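PDB 3OTN: SusD superfamily protein from Parabacteroides distasonis, which probably binds carbohydrate or other nutrients at the outer membrane, as expected of a SusD-family protein. Local coordinates for residues 53-58 with 283-288. Numbering follows the deposited sequence.
Sequences GKATSE and GSLIPT
Lys-54 O has two partners: Thr-288 N donates to it at 3.1 Å, and the hydroxyl of Tyr-420 also bonds to it. Thr-288 N stands well above the carbonyl plane. The methyl of Thr-288, CG2, lies 3.6 Å from Lys-54 C. With OG1 set between the backbone N and the carbonyl carbon (chi1 61°), that hydroxyl caps the start of helix 289-292. The same hydroxyl donates to a water, which in turn donates to Gly-53 O.

Thr-56 and Ile-286 form a hydrogen-bonded antiparallel pair. Thr-56 N reaches Ile-286 O at 2.8 Å, in the carbonyl plane, and Ile-286 N returns a bond to Thr-56 O. On their face of the sheet, Thr-56 OG1 sits 3.8 Å from Ile-286 CB, and a second water links OG1 to Pro-287 O. Ile-286 CG1 lies 4.0 Å from Glu-58 CG, the two side chains crossing at about a right angle. Ile-286 also touches Tyr-335. An alanine here would lack CG1, CG2 and CD1, and would probably leave a gap beside the Glu-58 side chain and Tyr-335. The Glu-58 carboxylate is held by Tyr-335 and Ser-271 N.

On the face of Ala-55 and Pro-287, Ala-55 CB meets Leu-285 CD1, from just before the strand, at 3.4 Å, closer than a usual carbon contact. Beyond the strands, Glu-58 N donates to Gly-283 O at 2.9 Å, nearly straight along the carbonyl bond. Segments 53-58 and 283-288 lie some 225 residues apart in this SusD-like chain. They are joined by a short two-stranded antiparallel sheet, two residues to a strand.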
ATOM      1  N   GLY A  53      12.054  -7.564  -6.141  1.00 19.81           N
ATOM      2  CA  GLY A  53      12.590  -8.729  -6.824  1.00 22.38           C
ATOM      3  C   GLY A  53      11.587  -9.848  -7.096  1.00 21.75           C
ATOM      4  O   GLY A  53      11.968 -10.926  -7.588  1.00 22.57           O
ATOM      5  N   LYS A  54      10.305  -9.589  -6.815  1.00 23.13           N
ATOM      6  CA  LYS A  54       9.224 -10.553  -7.013  1.00 23.32           C
ATOM      7  C   LYS A  54       8.273 -10.182  -8.162  1.00 23.14           C
ATOM      8  O   LYS A  54       7.262 -10.863  -8.371  1.00 21.44           O
ATOM      9  CB  LYS A  54       8.358 -10.674  -5.759  1.00 26.88           C
ATOM     10  CG  LYS A  54       9.063 -10.762  -4.439  1.00 36.32           C
ATOM     11  CD  LYS A  54       9.894 -11.953  -4.270  1.00 33.46           C
ATOM     12  CE  LYS A  54      10.297 -12.117  -2.798  1.00 30.70           C
ATOM     13  NZ  LYS A  54      11.599 -12.846  -2.737  1.00 22.50           N
ATOM     14  N   ALA A  55       8.596  -9.125  -8.893  1.00 21.28           N
ATOM     15  CA  ALA A  55       7.797  -8.691 -10.028  1.00 23.41           C
ATOM     16  C   ALA A  55       8.714  -8.227 -11.138  1.00 23.98           C
ATOM     17  O   ALA A  55       9.785  -7.662 -10.885  1.00 23.59           O
ATOM     18  CB  ALA A  55       6.871  -7.542  -9.614  1.00 21.29           C
ATOM     19  N   THR A  56       8.288  -8.477 -12.367  1.00 24.35           N
ATOM     20  CA  THR A  56       8.914  -7.931 -13.564  1.00 25.22           C
ATOM     21  C   THR A  56       7.814  -7.256 -14.426  1.00 27.20           C
ATOM     22  O   THR A  56       6.671  -7.021 -13.958  1.00 20.89           O
ATOM     23  CB  THR A  56       9.640  -9.038 -14.349  1.00 24.80           C
ATOM     24  OG1 THR A  56       8.671  -9.970 -14.837  1.00 28.06           O
ATOM     25  CG2 THR A  56      10.564  -9.786 -13.423  1.00 26.56           C
ATOM     26  N   SER A  57       8.191  -6.904 -15.650  1.00 27.77           N
ATOM     27  CA  SER A  57       7.319  -6.233 -16.598  1.00 29.13           C
ATOM     28  C   SER A  57       7.506  -6.874 -17.957  1.00 32.01           C
ATOM     29  O   SER A  57       8.606  -7.314 -18.271  1.00 33.93           O
ATOM     30  CB  SER A  57       7.689  -4.748 -16.669  1.00 29.08           C
ATOM     31  OG  SER A  57       6.833  -4.052 -17.565  1.00 26.80           O
ATOM     32  N   GLU A  58       6.422  -6.994 -18.721  1.00 32.12           N
ATOM     33  CA  GLU A  58       6.491  -7.272 -20.169  1.00 36.55           C
ATOM     34  C   GLU A  58       6.438  -5.938 -20.983  1.00 42.59           C
ATOM     35  O   GLU A  58       6.487  -5.959 -22.205  1.00 49.80           O
ATOM     36  CB  GLU A  58       5.295  -8.117 -20.611  1.00 33.12           C
ATOM     37  CG  GLU A  58       5.225  -9.460 -20.028  1.00 31.86           C
ATOM     38  CD  GLU A  58       3.944 -10.226 -20.376  1.00 33.91           C
ATOM     39  OE1 GLU A  58       2.858  -9.635 -20.577  1.00 30.05           O
ATOM     40  OE2 GLU A  58       4.032 -11.459 -20.433  1.00 44.11           O
ATOM     41  N   GLY A 283       0.438  -5.432 -19.066  1.00 22.57           N
ATOM     42  CA  GLY A 283       1.458  -6.379 -18.655  1.00 24.08           C
ATOM     43  C   GLY A 283       2.629  -5.742 -17.916  1.00 22.70           C
ATOM     44  O   GLY A 283       3.742  -6.236 -18.044  1.00 23.52           O
ATOM     45  N   SER A 284       2.366  -4.690 -17.143  1.00 22.25           N
ATOM     46  CA  SER A 284       3.413  -3.904 -16.427  1.00 23.41           C
ATOM     47  C   SER A 284       3.864  -4.487 -15.081  1.00 21.79           C
ATOM     48  O   SER A 284       4.882  -4.039 -14.510  1.00 19.63           O
ATOM     49  CB  SER A 284       2.911  -2.492 -16.081  1.00 22.69           C
ATOM     50  OG  SER A 284       2.446  -1.792 -17.170  1.00 28.28           O
ATOM     51  N   LEU A 285       3.062  -5.390 -14.515  1.00 20.69           N
ATOM     52  CA  LEU A 285       3.395  -6.040 -13.248  1.00 21.71           C
ATOM     53  C   LEU A 285       3.088  -7.533 -13.350  1.00 23.72           C
ATOM     54  O   LEU A 285       1.927  -7.961 -13.437  1.00 23.76           O
ATOM     55  CB  LEU A 285       2.676  -5.394 -12.067  1.00 22.80           C
ATOM     56  CG  LEU A 285       3.277  -5.666 -10.676  1.00 27.41           C
ATOM     57  CD1 LEU A 285       4.707  -5.108 -10.531  1.00 26.63           C
ATOM     58  CD2 LEU A 285       2.365  -5.040  -9.612  1.00 32.47           C
ATOM     59  N   ILE A 286       4.163  -8.304 -13.419  1.00 22.25           N
ATOM     60  CA  ILE A 286       4.125  -9.714 -13.696  1.00 22.13           C
ATOM     61  C   ILE A 286       4.840 -10.377 -12.520  1.00 22.73           C
ATOM     62  O   ILE A 286       5.947  -9.959 -12.196  1.00 24.43           O
ATOM     63  CB  ILE A 286       4.909  -9.980 -14.998  1.00 24.52           C
ATOM     64  CG1 ILE A 286       4.385  -9.099 -16.147  1.00 26.95           C
ATOM     65  CG2 ILE A 286       4.860 -11.498 -15.394  1.00 26.22           C
ATOM     66  CD1 ILE A 286       2.910  -9.309 -16.475  1.00 21.85           C
ATOM     67  N   PRO A 287       4.239 -11.421 -11.897  1.00 21.30           N
ATOM     68  CA  PRO A 287       4.935 -12.070 -10.790  1.00 21.73           C
ATOM     69  C   PRO A 287       6.085 -12.920 -11.316  1.00 22.13           C
ATOM     70  O   PRO A 287       6.020 -13.406 -12.440  1.00 21.90           O
ATOM     71  CB  PRO A 287       3.853 -12.946 -10.180  1.00 19.82           C
ATOM     72  CG  PRO A 287       3.015 -13.373 -11.378  1.00 22.01           C
ATOM     73  CD  PRO A 287       3.081 -12.215 -12.350  1.00 21.58           C
ATOM     74  N   THR A 288       7.126 -13.103 -10.513  1.00 21.54           N
ATOM     75  CA  THR A 288       8.193 -14.001 -10.908  1.00 23.55           C
ATOM     76  C   THR A 288       7.740 -15.442 -10.706  1.00 23.58           C
ATOM     77  O   THR A 288       7.012 -15.760  -9.762  1.00 21.24           O
ATOM     78  CB  THR A 288       9.487 -13.777 -10.130  1.00 21.94           C
ATOM     79  OG1 THR A 288       9.255 -14.011  -8.737  1.00 24.57           O
ATOM     80  CG2 THR A 288      10.024 -12.410 -10.361  1.00 21.65           C
TER
HETATM   81  O   HOH W   1      11.548 -13.503  -7.278  1.00 24.08           O
HETATM   82  O   HOH W   2       8.158 -12.227 -13.989  1.00 39.85           O